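Side-chain contacts in endo-1,3-beta-glucanase, family GH16 (Zobellia galactanivorans, PDB 4BPZ), which probably hydrolyses internal beta-1,3-glucosidic bonds of glucans such as algal laminarin, through the C-terminal family 16 glycoside hydrolase domain described here: residues A[40-43]-A[44-48]; A[133-136]-A[137-141]; A[236-239]-A[240-244]. The protein carries 1 engineered substitution. All blocks are in the same frame, centred on the assembly; numbering follows the deposited sequence. Where two conformers were deposited one is given.

Overall arrangement
Family 16 belongs to the concanavalin clan, whose fold is a beta-jelly-roll sandwich. Interactions 1 and 2 are loops bordering its glucan cleft, their centres about 20 Å apart, and both touch the glucose units of chains C and D. Interaction 1 is buried: the amide that binds the sugars is backed by a carboxylate and waters. Interaction 2, at the surface, offers a tryptophan face and holds itself by backbone turn bonds and small apolar groups; it is tied to strands 110-118 and 155-163. Interaction 3, another surface turn, lies away from both the sugar and the calcium site. Like interaction 1 it rests on Y82 and M230 of strands 82-93 and 222-230, and its I238 packs on L47.

Interaction 1 (A[40-43]-A[44-48]); sequences GSWH and NNELQ. With BGC (beta-D-glucopyranose), chain C; GLC (alpha-D-glucopyranose), chain B; BGC (beta-D-glucopyranose), chain D.
H43 and E46 close a type I' turn in the loop between strands 30-32 and 48-50, and H43 and N44 face the bound glucan from it. C4 of the chain C glucose and C1 of the chain D glucose lie over one face of the H43 imidazole, each 3.6 Å above its plane and toward the rim. Replacing H43 by an alanine would probably leave those two sugar rings without the flat surface beneath them. N44 uses both ends of its amide: OD1 accepts from O2 of the chain C glucose at 2.6 Å, and ND2 gives a hydrogen to O3 of the alpha-glucose at 3.0 Å. ND2 also donates to OE2 of E46, 2.9 Å away and nearly straight at 173°, on the anti side of the carboxylate and well out of its plane. These three bonds fix the rotation of the amide. E46 has CG beside its backbone N (chi1 -71°) and is extended beyond, which carries OE2 to N44. Its N donates to O of H43 at 3.0 Å, and OE1 takes a hydrogen from water 3, which accepts from N of H43. Water 1 joins N of W42 to the carbonyls of E46 and Q48. Y50 of strand 48-50 meets the W42 ring edge-to-face, W111 of strand 110-118 touches N44 and E46, and A229 of strand 222-230 lies against E46 and Q48.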
ATOM      1  N   GLY A  40      -7.118 -16.659 -10.017  1.00 15.93           N
ATOM      2  CA  GLY A  40      -5.756 -17.024 -10.061  1.00 16.99           C
ATOM      3  C   GLY A  40      -4.800 -15.869 -10.270  1.00 14.58           C
ATOM      4  O   GLY A  40      -3.588 -16.117 -10.204  1.00 17.28           O
ATOM      5  N   SER A  41      -5.344 -14.638 -10.427  1.00 15.36           N
ATOM      6  CA  SER A  41      -4.505 -13.443 -10.636  1.00 14.43           C
ATOM      7  C   SER A  41      -4.880 -12.324  -9.673  1.00 13.87           C
ATOM      8  O   SER A  41      -5.996 -12.319  -9.111  1.00 15.53           O
ATOM      9  CB  SER A  41      -4.688 -12.958 -12.079  1.00 16.69           C
ATOM     10  OG  SER A  41      -4.293 -13.989 -13.023  1.00 18.11           O
ATOM     11  N   TRP A  42      -3.977 -11.350  -9.589  1.00 13.45           N
ATOM     12  CA  TRP A  42      -4.275 -10.063  -8.935  1.00 13.36           C
ATOM     13  C   TRP A  42      -4.923  -9.162  -9.960  1.00 12.95           C
ATOM     14  O   TRP A  42      -5.186  -9.574 -11.104  1.00 15.76           O
ATOM     15  CB  TRP A  42      -3.004  -9.539  -8.257  1.00 13.07           C
ATOM     16  CG  TRP A  42      -2.750 -10.382  -7.023  1.00 12.35           C
ATOM     17  CD1 TRP A  42      -2.098 -11.576  -6.929  1.00 13.74           C
ATOM     18  CD2 TRP A  42      -3.326 -10.112  -5.728  1.00 11.83           C
ATOM     19  NE1 TRP A  42      -2.270 -12.102  -5.624  1.00 13.03           N
ATOM     20  CE2 TRP A  42      -3.016 -11.223  -4.910  1.00 11.67           C
ATOM     21  CE3 TRP A  42      -4.099  -9.081  -5.226  1.00 12.51           C
ATOM     22  CZ2 TRP A  42      -3.476 -11.311  -3.565  1.00 13.14           C
ATOM     23  CZ3 TRP A  42      -4.539  -9.177  -3.872  1.00 12.86           C
ATOM     24  CH2 TRP A  42      -4.225 -10.262  -3.070  1.00 13.42           C
ATOM     25  N   HIS A  43      -5.256  -7.953  -9.535  1.00 13.13           N
ATOM     26  CA  HIS A  43      -5.917  -6.964 -10.367  1.00 13.74           C
ATOM     27  C   HIS A  43      -4.929  -6.233 -11.237  1.00 12.71           C
ATOM     28  O   HIS A  43      -3.717  -6.459 -11.182  1.00 13.05           O
ATOM     29  CB  HIS A  43      -6.720  -6.037  -9.490  1.00 14.62           C
ATOM     30  CG  HIS A  43      -7.707  -6.777  -8.624  1.00 14.29           C
ATOM     31  ND1 HIS A  43      -8.750  -7.485  -9.162  1.00 16.75           N
ATOM     32  CD2 HIS A  43      -7.752  -6.905  -7.257  1.00 15.97           C
ATOM     33  CE1 HIS A  43      -9.477  -8.006  -8.122  1.00 18.25           C
ATOM     34  NE2 HIS A  43      -8.874  -7.615  -6.964  1.00 17.46           N
ATOM     35  N   ASN A  44      -5.443  -5.279 -12.039  1.00 13.24           N
ATOM     36  CA  ASN A  44      -4.599  -4.389 -12.797  1.00 13.04           C
ATOM     37  C   ASN A  44      -3.678  -5.088 -13.782  1.00 13.75           C
ATOM     38  O   ASN A  44      -2.594  -4.535 -14.109  1.00 14.14           O
ATOM     39  CB  ASN A  44      -3.805  -3.440 -11.871  1.00 13.49           C
ATOM     40  CG  ASN A  44      -4.659  -2.798 -10.834  1.00 12.90           C
ATOM     41  OD1 ASN A  44      -5.664  -2.165 -11.187  1.00 14.37           O
ATOM     42  ND2 ASN A  44      -4.309  -2.934  -9.568  1.00 12.46           N
ATOM     43  N   ASN A  45      -3.970  -6.329 -14.201  1.00 13.77           N
ATOM     44  CA  ASN A  45      -3.098  -7.055 -15.088  1.00 14.74           C
ATOM     45  C   ASN A  45      -1.702  -7.301 -14.501  1.00 13.31           C
ATOM     46  O   ASN A  45      -0.743  -7.575 -15.226  1.00 14.17           O
ATOM     47  CB  ASN A  45      -3.003  -6.394 -16.487  1.00 17.82           C
ATOM     48  CG  ASN A  45      -4.342  -6.249 -17.090  1.00 22.29           C
ATOM     49  OD1 ASN A  45      -5.052  -7.263 -17.200  1.00 25.91           O
ATOM     50  ND2 ASN A  45      -4.725  -5.069 -17.422  1.00 26.32           N
ATOM     51  N   GLU A  46      -1.600  -7.318 -13.134  1.00 13.33           N
ATOM     52  CA  GLU A  46      -0.308  -7.514 -12.469  1.00 13.15           C
ATOM     53  C   GLU A  46       0.166  -8.932 -12.704  1.00 12.08           C
ATOM     54  O   GLU A  46      -0.610  -9.887 -12.851  1.00 13.66           O
ATOM     55  CB  GLU A  46      -0.506  -7.279 -10.974  1.00 13.16           C
ATOM     56  CG  GLU A  46      -0.743  -5.808 -10.683  1.00 12.89           C
ATOM     57  CD  GLU A  46      -1.364  -5.589  -9.314  1.00 11.90           C
ATOM     58  OE1 GLU A  46      -1.263  -6.510  -8.436  1.00 12.90           O
ATOM     59  OE2 GLU A  46      -1.926  -4.478  -9.113  1.00 13.14           O
ATOM     60  N   LEU A  47       1.501  -9.120 -12.621  1.00 12.18           N
ATOM     61  CA  LEU A  47       2.127 -10.370 -13.030  1.00 13.15           C
ATOM     62  C   LEU A  47       2.619 -11.211 -11.915  1.00 12.02           C
ATOM     63  O   LEU A  47       3.148 -12.274 -12.144  1.00 14.46           O
ATOM     64  CB  LEU A  47       3.288 -10.039 -14.008  1.00 14.06           C
ATOM     65  CG  LEU A  47       2.779  -9.380 -15.324  1.00 15.43           C
ATOM     66  CD1 LEU A  47       3.951  -9.126 -16.258  1.00 18.50           C
ATOM     67  CD2 LEU A  47       1.805 -10.292 -16.054  1.00 19.22           C
ATOM     68  N   GLN A  48       2.472 -10.794 -10.653  1.00 12.29           N
ATOM     69  CA  GLN A  48       3.022 -11.489  -9.492  1.00 12.48           C
ATOM     70  C   GLN A  48       2.014 -12.400  -8.810  1.00 12.03           C
ATOM     71  O   GLN A  48       0.782 -12.147  -8.837  1.00 12.85           O
ATOM     72  CB  GLN A  48       3.633 -10.564  -8.428  1.00 12.24           C
ATOM     73  CG  GLN A  48       2.607  -9.834  -7.528  1.00 12.71           C
ATOM     74  CD  GLN A  48       1.712  -8.888  -8.242  1.00 11.13           C
ATOM     75  OE1 GLN A  48       0.508  -8.731  -7.853  1.00 14.03           O
ATOM     76  NE2 GLN A  48       2.164  -8.223  -9.228  1.00 10.72           N
TER
HETATM   77  C2  BGC C   2      -7.771  -2.242  -8.673  1.00 15.89           C
HETATM   78  C3  BGC C   2      -9.177  -2.695  -8.428  1.00 15.86           C
HETATM   79  C4  BGC C   2      -9.263  -3.519  -7.089  1.00 14.56           C
HETATM   80  C5  BGC C   2      -8.662  -2.690  -5.927  1.00 14.66           C
HETATM   81  C6  BGC C   2      -8.532  -3.452  -4.624  1.00 18.51           C
HETATM   82  C1  BGC C   2      -7.258  -1.499  -7.411  1.00 15.65           C
HETATM   83  O2  BGC C   2      -7.762  -1.400  -9.791  1.00 16.16           O
HETATM   84  O3  BGC C   2      -9.527  -3.558  -9.508  1.00 17.81           O
HETATM   85  O4  BGC C   2     -10.598  -3.780  -6.672  1.00 15.13           O
HETATM   86  O5  BGC C   2      -7.295  -2.358  -6.298  1.00 14.97           O
HETATM   87  O6  BGC C   2      -7.657  -4.555  -4.687  1.00 17.36           O
HETATM   88  C1  GLC B   1      -4.568   2.029  -6.085  1.00 21.97           C
HETATM   89  C2  GLC B   1      -5.359   1.152  -7.113  1.00 16.88           C
HETATM   90  C3  GLC B   1      -5.215  -0.307  -6.657  1.00 14.65           C
HETATM   91  C4  GLC B   1      -3.802  -0.678  -6.529  1.00 12.01           C
HETATM   92  C5  GLC B   1      -3.284   0.180  -5.400  1.00 12.62           C
HETATM   93  C6  GLC B   1      -1.825  -0.049  -5.075  1.00 12.49           C
HETATM   94  O1  GLC B   1      -5.261   2.221  -4.870  1.00 23.99           O
HETATM   95  O2  GLC B   1      -6.687   1.612  -7.107  1.00 16.66           O
HETATM   96  O3  GLC B   1      -5.888  -1.186  -7.654  1.00 15.50           O
HETATM   97  O4  GLC B   1      -3.684  -2.083  -6.232  1.00 12.52           O
HETATM   98  O5  GLC B   1      -3.390   1.561  -5.812  1.00 15.24           O
HETATM   99  O6  GLC B   1      -0.981   0.218  -6.189  1.00 13.11           O
HETATM  100  C2  BGC D   3     -12.359  -5.362  -6.312  1.00 18.12           C
HETATM  101  C3  BGC D   3     -13.010  -6.572  -6.913  1.00 21.65           C
HETATM  102  C4  BGC D   3     -13.544  -6.266  -8.323  1.00 22.43           C
HETATM  103  C5  BGC D   3     -12.388  -5.648  -9.142  1.00 20.06           C
HETATM  104  C6  BGC D   3     -12.851  -5.350 -10.553  1.00 27.55           C
HETATM  105  C1  BGC D   3     -11.254  -4.885  -7.225  1.00 16.63           C
HETATM  106  O2  BGC D   3     -11.850  -5.686  -5.024  1.00 20.28           O
HETATM  107  O3  BGC D   3     -14.124  -6.952  -6.157  1.00 21.99           O
HETATM  108  O4  BGC D   3     -13.954  -7.475  -8.921  1.00 27.68           O
HETATM  109  O5  BGC D   3     -11.833  -4.509  -8.465  1.00 19.13           O
HETATM  110  O6  BGC D   3     -11.702  -4.907 -11.287  1.00 29.75           O
HETATM  111  O   HOH W   1      -1.308 -11.665 -10.701  1.00 14.14           O
HETATM  112  O   HOH W   2      -3.407 -10.031 -13.385  1.00 21.65           O
HETATM  113  O   HOH W   3      -4.091  -6.305  -7.474  1.00 13.84           O

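Interaction 2 (A[133-136]-A[137-141]); sequences GNAE and WPACG. With BGC (beta-D-glucopyranose), chain C; BGC (beta-D-glucopyranose), chain D.
The chain turns twice here: a type VIa turn from E136 to A139, with cis P138 at its third position, runs on into a type I turn from P138 to G141. The loop lines the glucan cleft with W137 and E136, and the second turn lies behind them. N of A139 donates to O of E136 at 2.8 Å, with a bend to 146° and the donor tilted from the carbonyl plane. In the second turn, N of G141 reaches O of P138. Small groups pack alongside: CB of A135 lies 4.1 Å from CB of A139 and slightly farther from CB of C140. CB of C140 also comes to 3.2 Å from O of A135. W137 swings out from the turn, its CG anti to the backbone N (chi1 -175°), and lays its indole along the sugar. C5 of the chain C glucose sits 3.6 Å above one face, offset toward the rim. CB of P138 covers the centre of the opposite face at 3.8 Å. Backbone bonds link A135 to N120, G141 to G118 at the end of strand 110-118, and P138 to S163 of strand 155-163, just before the chain enters strand 142-144 at the engineered S142.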
ATOM      1  N   GLY A 133     -18.879  -4.648   7.112  1.00 17.94           N
ATOM      2  CA  GLY A 133     -19.770  -4.496   5.967  1.00 18.61           C
ATOM      3  C   GLY A 133     -19.255  -5.346   4.821  1.00 17.14           C
ATOM      4  O   GLY A 133     -18.440  -6.293   4.947  1.00 17.99           O
ATOM      5  N   ASN A 134     -19.755  -5.009   3.619  1.00 17.27           N
ATOM      6  CA  ASN A 134     -19.402  -5.701   2.382  1.00 16.51           C
ATOM      7  C   ASN A 134     -19.580  -4.770   1.264  1.00 16.01           C
ATOM      8  O   ASN A 134     -20.540  -4.894   0.502  1.00 20.97           O
ATOM      9  CB  ASN A 134     -20.318  -6.963   2.255  1.00 19.66           C
ATOM     10  CG  ASN A 134     -19.914  -7.869   1.151  1.00 21.30           C
ATOM     11  OD1 ASN A 134     -18.811  -7.834   0.632  1.00 20.18           O
ATOM     12  ND2 ASN A 134     -20.832  -8.704   0.749  1.00 30.59           N
ATOM     13  N   ALA A 135     -18.646  -3.858   1.118  1.00 16.40           N
ATOM     14  CA  ALA A 135     -18.707  -2.760   0.149  1.00 16.91           C
ATOM     15  C   ALA A 135     -17.580  -2.964  -0.852  1.00 16.31           C
ATOM     16  O   ALA A 135     -16.448  -2.523  -0.651  1.00 17.73           O
ATOM     17  CB  ALA A 135     -18.546  -1.400   0.838  1.00 17.81           C
ATOM     18  N   GLU A 136     -17.868  -3.615  -1.956  1.00 17.81           N
ATOM     19  CA  GLU A 136     -16.856  -3.967  -2.911  0.50 17.37           C
ATOM     20  C   GLU A 136     -16.183  -2.702  -3.431  1.00 16.36           C
ATOM     21  O   GLU A 136     -16.846  -1.715  -3.782  1.00 17.73           O
ATOM     22  CB  GLU A 136     -17.570  -4.707  -4.074  0.50 20.12           C
ATOM     23  CG  GLU A 136     -16.588  -5.054  -5.168  0.50 23.33           C
ATOM     24  CD  GLU A 136     -17.154  -6.083  -6.128  0.50 31.69           C
ATOM     25  OE1 GLU A 136     -17.163  -7.311  -5.837  0.50 34.18           O
ATOM     26  OE2 GLU A 136     -17.626  -5.645  -7.184  0.50 34.62           O
ATOM     27  N   TRP A 137     -14.844  -2.725  -3.537  1.00 16.27           N
ATOM     28  CA  TRP A 137     -14.111  -1.608  -4.106  1.00 14.13           C
ATOM     29  C   TRP A 137     -14.742  -1.186  -5.439  1.00 15.25           C
ATOM     30  O   TRP A 137     -15.061  -2.080  -6.206  1.00 17.23           O
ATOM     31  CB  TRP A 137     -12.631  -2.065  -4.374  1.00 15.66           C
ATOM     32  CG  TRP A 137     -11.774  -0.949  -4.854  1.00 14.37           C
ATOM     33  CD1 TRP A 137     -10.929  -0.172  -4.131  1.00 14.58           C
ATOM     34  CD2 TRP A 137     -11.633  -0.532  -6.231  1.00 15.58           C
ATOM     35  NE1 TRP A 137     -10.296   0.726  -4.907  1.00 14.65           N
ATOM     36  CE2 TRP A 137     -10.690   0.528  -6.218  1.00 14.57           C
ATOM     37  CE3 TRP A 137     -12.192  -0.961  -7.447  1.00 16.58           C
ATOM     38  CZ2 TRP A 137     -10.325   1.201  -7.409  1.00 15.61           C
ATOM     39  CZ3 TRP A 137     -11.835  -0.295  -8.616  1.00 17.91           C
ATOM     40  CH2 TRP A 137     -10.924   0.758  -8.595  1.00 16.89           C
ATOM     41  N   PRO A 138     -14.956   0.103  -5.694  1.00 15.33           N
ATOM     42  CA  PRO A 138     -14.356   1.250  -4.967  1.00 14.91           C
ATOM     43  C   PRO A 138     -15.282   1.786  -3.835  1.00 14.25           C
ATOM     44  O   PRO A 138     -14.973   2.828  -3.246  1.00 14.82           O
ATOM     45  CB  PRO A 138     -14.240   2.303  -6.056  1.00 16.10           C
ATOM     46  CG  PRO A 138     -15.434   2.067  -6.987  1.00 18.60           C
ATOM     47  CD  PRO A 138     -15.506   0.520  -7.030  1.00 17.51           C
ATOM     48  N   ALA A 139     -16.398   1.068  -3.554  1.00 15.11           N
ATOM     49  CA  ALA A 139     -17.353   1.629  -2.549  1.00 14.90           C
ATOM     50  C   ALA A 139     -16.814   1.680  -1.118  1.00 13.62           C
ATOM     51  O   ALA A 139     -17.229   2.508  -0.346  1.00 15.05           O
ATOM     52  CB  ALA A 139     -18.689   0.781  -2.574  1.00 18.03           C
ATOM     53  N   CYS A 140     -15.798   0.828  -0.854  1.00 13.67           N
ATOM     54  CA  CYS A 140     -15.159   0.851   0.461  1.00 13.97           C
ATOM     55  C   CYS A 140     -14.201   2.032   0.596  1.00 13.66           C
ATOM     56  O   CYS A 140     -13.823   2.376   1.720  1.00 14.05           O
ATOM     57  CB  CYS A 140     -14.361  -0.420   0.659  1.00 14.01           C
ATOM     58  SG  CYS A 140     -13.151  -0.826  -0.654  1.00 14.47           S
ATOM     59  N   GLY A 141     -13.802   2.652  -0.507  1.00 13.35           N
ATOM     60  CA  GLY A 141     -12.834   3.710  -0.497  1.00 14.71           C
ATOM     61  C   GLY A 141     -11.398   3.205  -0.452  1.00 14.52           C
ATOM     62  O   GLY A 141     -11.089   2.125   0.111  1.00 14.02           O
TER
HETATM   63  C2  BGC C   2      -7.771  -2.242  -8.673  1.00 15.89           C
HETATM   64  C3  BGC C   2      -9.177  -2.695  -8.428  1.00 15.86           C
HETATM   65  C4  BGC C   2      -9.263  -3.519  -7.089  1.00 14.56           C
HETATM   66  C5  BGC C   2      -8.662  -2.690  -5.927  1.00 14.66           C
HETATM   67  C6  BGC C   2      -8.532  -3.452  -4.624  1.00 18.51           C
HETATM   68  C1  BGC C   2      -7.258  -1.499  -7.411  1.00 15.65           C
HETATM   69  O2  BGC C   2      -7.762  -1.400  -9.791  1.00 16.16           O
HETATM   70  O3  BGC C   2      -9.527  -3.558  -9.508  1.00 17.81           O
HETATM   71  O4  BGC C   2     -10.598  -3.780  -6.672  1.00 15.13           O
HETATM   72  O5  BGC C   2      -7.295  -2.358  -6.298  1.00 14.97           O
HETATM   73  O6  BGC C   2      -7.657  -4.555  -4.687  1.00 17.36           O
HETATM   74  C2  BGC D   3     -12.359  -5.362  -6.312  1.00 18.12           C
HETATM   75  C3  BGC D   3     -13.010  -6.572  -6.913  1.00 21.65           C
HETATM   76  C4  BGC D   3     -13.544  -6.266  -8.323  1.00 22.43           C
HETATM   77  C5  BGC D   3     -12.388  -5.648  -9.142  1.00 20.06           C
HETATM   78  C6  BGC D   3     -12.851  -5.350 -10.553  1.00 27.55           C
HETATM   79  C1  BGC D   3     -11.254  -4.885  -7.225  1.00 16.63           C
HETATM   80  O2  BGC D   3     -11.850  -5.686  -5.024  1.00 20.28           O
HETATM   81  O3  BGC D   3     -14.124  -6.952  -6.157  1.00 21.99           O
HETATM   82  O4  BGC D   3     -13.954  -7.475  -8.921  1.00 27.68           O
HETATM   83  O5  BGC D   3     -11.833  -4.509  -8.465  1.00 19.13           O
HETATM   84  O6  BGC D   3     -11.702  -4.907 -11.287  1.00 29.75           O

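Interaction 3 (A[236-239]-A[240-244]); sequences GDIP and ENFTD
The carbonyl O of P239 takes the N-H of F242 at 3.0 Å, a nearly straight bond (165°) in which the donor stands above the carbonyl plane rather than on a lone pair. It closes a type I beta turn from P239 to F242, in the surface loop that carries the chain from the short helix 232-235 to strand 244-255. The same turn draws CB of F242 to 3.3 Å from the O of P239, so F242 touches that oxygen with backbone and side chain alike.

At the turn, N241 brings OD1 back to the edge of the proline: with CG between the backbone N and the carbonyl carbon (chi1 77°), OD1 comes within 3.3 Å of CB of P239, a plain contact of oxygen with carbon. Just before the turn, I238 packs obliquely against F242. CG2 of I238 is the branch that does the touching, 3.7 Å from CB of F242 and 3.9 Å from its CG, so the isoleucine covers the root of the phenyl ring. With chi1 at -177° the ring of F242 points away from its own amide nitrogen and runs on past I238 into the protein.

There both residues rest on Y82 of strand 82-93 and M230 of strand 222-230, which joins the turn to the beta framework away from the sugar-binding cleft. K70 of strand 63-75 also holds the turn: its NZ donates to O of E240, its backbone bonds to T243, and it touches F242. Where the chain bends back into strand 244-255, N of D244 lies 3.8 Å above one face of the F242 ring, displaced toward the rim.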
ATOM      1  N   GLY A 236       4.104  -1.643 -15.700  1.00 14.19           N
ATOM      2  CA  GLY A 236       4.615  -1.577 -17.069  1.00 14.17           C
ATOM      3  C   GLY A 236       5.500  -2.738 -17.416  1.00 14.22           C
ATOM      4  O   GLY A 236       5.489  -3.815 -16.797  1.00 15.74           O
ATOM      5  N   ASP A 237       6.247  -2.567 -18.493  1.00 16.57           N
ATOM      6  CA  ASP A 237       7.139  -3.602 -18.995  1.00 16.56           C
ATOM      7  C   ASP A 237       8.274  -3.851 -17.974  1.00 15.78           C
ATOM      8  O   ASP A 237       8.850  -2.931 -17.350  1.00 16.81           O
ATOM      9  CB  ASP A 237       7.776  -3.171 -20.303  1.00 20.44           C
ATOM     10  CG  ASP A 237       6.697  -2.948 -21.403  1.00 26.61           C
ATOM     11  OD1 ASP A 237       5.601  -3.554 -21.367  1.00 39.32           O
ATOM     12  OD2 ASP A 237       6.990  -2.070 -22.250  1.00 39.95           O
ATOM     13  N   ILE A 238       8.551  -5.162 -17.841  1.00 17.40           N
ATOM     14  CA  ILE A 238       9.608  -5.559 -16.900  1.00 15.65           C
ATOM     15  C   ILE A 238      10.781  -6.029 -17.745  1.00 17.35           C
ATOM     16  O   ILE A 238      10.631  -6.869 -18.648  1.00 18.90           O
ATOM     17  CB  ILE A 238       9.136  -6.712 -16.006  1.00 15.56           C
ATOM     18  CG1 ILE A 238       7.811  -6.387 -15.276  1.00 16.92           C
ATOM     19  CG2 ILE A 238      10.263  -7.154 -15.052  1.00 16.01           C
ATOM     20  CD1 ILE A 238       7.132  -7.609 -14.678  1.00 15.98           C
ATOM     21  N   PRO A 239      12.009  -5.485 -17.522  1.00 18.10           N
ATOM     22  CA  PRO A 239      13.181  -5.957 -18.301  1.00 19.29           C
ATOM     23  C   PRO A 239      13.382  -7.434 -18.165  1.00 18.20           C
ATOM     24  O   PRO A 239      13.166  -8.036 -17.122  1.00 16.45           O
ATOM     25  CB  PRO A 239      14.342  -5.186 -17.684  1.00 23.22           C
ATOM     26  CG  PRO A 239      13.740  -3.956 -17.142  1.00 26.72           C
ATOM     27  CD  PRO A 239      12.358  -4.412 -16.568  1.00 21.98           C
ATOM     28  N   GLU A 240      13.786  -8.030 -19.302  1.00 18.65           N
ATOM     29  CA  GLU A 240      14.050  -9.455 -19.307  1.00 19.91           C
ATOM     30  C   GLU A 240      15.109  -9.865 -18.247  1.00 18.96           C
ATOM     31  O   GLU A 240      15.005 -10.951 -17.681  1.00 23.08           O
ATOM     32  CB  GLU A 240      14.565  -9.873 -20.683  1.00 21.64           C
ATOM     33  CG  GLU A 240      14.885 -11.374 -20.729  1.00 28.32           C
ATOM     34  CD  GLU A 240      16.264 -11.850 -20.036  1.00 49.88           C
ATOM     35  OE1 GLU A 240      17.292 -11.043 -19.899  1.00 46.55           O
ATOM     36  OE2 GLU A 240      16.347 -13.086 -19.600  1.00 43.13           O
ATOM     37  N   ASN A 241      16.009  -8.963 -17.928  1.00 19.79           N
ATOM     38  CA  ASN A 241      17.055  -9.234 -16.985  1.00 21.90           C
ATOM     39  C   ASN A 241      16.679  -9.067 -15.543  1.00 19.08           C
ATOM     40  O   ASN A 241      17.559  -9.155 -14.647  1.00 21.99           O
ATOM     41  CB  ASN A 241      18.356  -8.467 -17.362  1.00 23.53           C
ATOM     42  CG  ASN A 241      18.327  -6.900 -16.985  1.00 32.35           C
ATOM     43  OD1 ASN A 241      17.263  -6.278 -16.713  1.00 29.69           O
ATOM     44  ND2 ASN A 241      19.546  -6.264 -16.945  1.00 32.37           N
ATOM     45  N   PHE A 242      15.426  -8.714 -15.218  1.00 19.12           N
ATOM     46  CA  PHE A 242      15.054  -8.449 -13.826  1.00 16.30           C
ATOM     47  C   PHE A 242      15.353  -9.662 -12.995  1.00 15.41           C
ATOM     48  O   PHE A 242      15.002 -10.796 -13.296  1.00 16.65           O
ATOM     49  CB  PHE A 242      13.565  -8.143 -13.805  1.00 17.16           C
ATOM     50  CG  PHE A 242      13.083  -7.780 -12.385  1.00 14.14           C
ATOM     51  CD1 PHE A 242      13.164  -6.516 -11.951  1.00 15.48           C
ATOM     52  CD2 PHE A 242      12.631  -8.729 -11.503  1.00 14.68           C
ATOM     53  CE1 PHE A 242      12.754  -6.125 -10.641  1.00 14.95           C
ATOM     54  CE2 PHE A 242      12.195  -8.359 -10.226  1.00 13.95           C
ATOM     55  CZ  PHE A 242      12.285  -7.101  -9.781  1.00 13.62           C
ATOM     56  N   THR A 243      15.991  -9.401 -11.859  1.00 14.57           N
ATOM     57  CA  THR A 243      16.274 -10.438 -10.872  1.00 15.58           C
ATOM     58  C   THR A 243      15.378 -10.288  -9.640  1.00 13.28           C
ATOM     59  O   THR A 243      14.480 -11.098  -9.413  1.00 14.53           O
ATOM     60  CB  THR A 243      17.749 -10.411 -10.430  1.00 16.67           C
ATOM     61  OG1 THR A 243      18.127  -9.068 -10.099  1.00 17.24           O
ATOM     62  CG2 THR A 243      18.648 -10.926 -11.543  1.00 21.30           C
ATOM     63  N   ASP A 244      15.632  -9.248  -8.852  1.00 14.10           N
ATOM     64  CA  ASP A 244      14.860  -8.973  -7.648  1.00 12.67           C
ATOM     65  C   ASP A 244      15.019  -7.515  -7.297  1.00 13.35           C
ATOM     66  O   ASP A 244      15.919  -6.815  -7.785  1.00 15.15           O
ATOM     67  CB  ASP A 244      15.260  -9.910  -6.522  1.00 15.19           C
ATOM     68  CG  ASP A 244      16.771  -9.960  -6.369  1.00 18.71           C
ATOM     69  OD1 ASP A 244      17.383  -8.991  -5.987  1.00 20.69           O
ATOM     70  OD2 ASP A 244      17.368 -11.072  -6.751  1.00 20.02           O
TER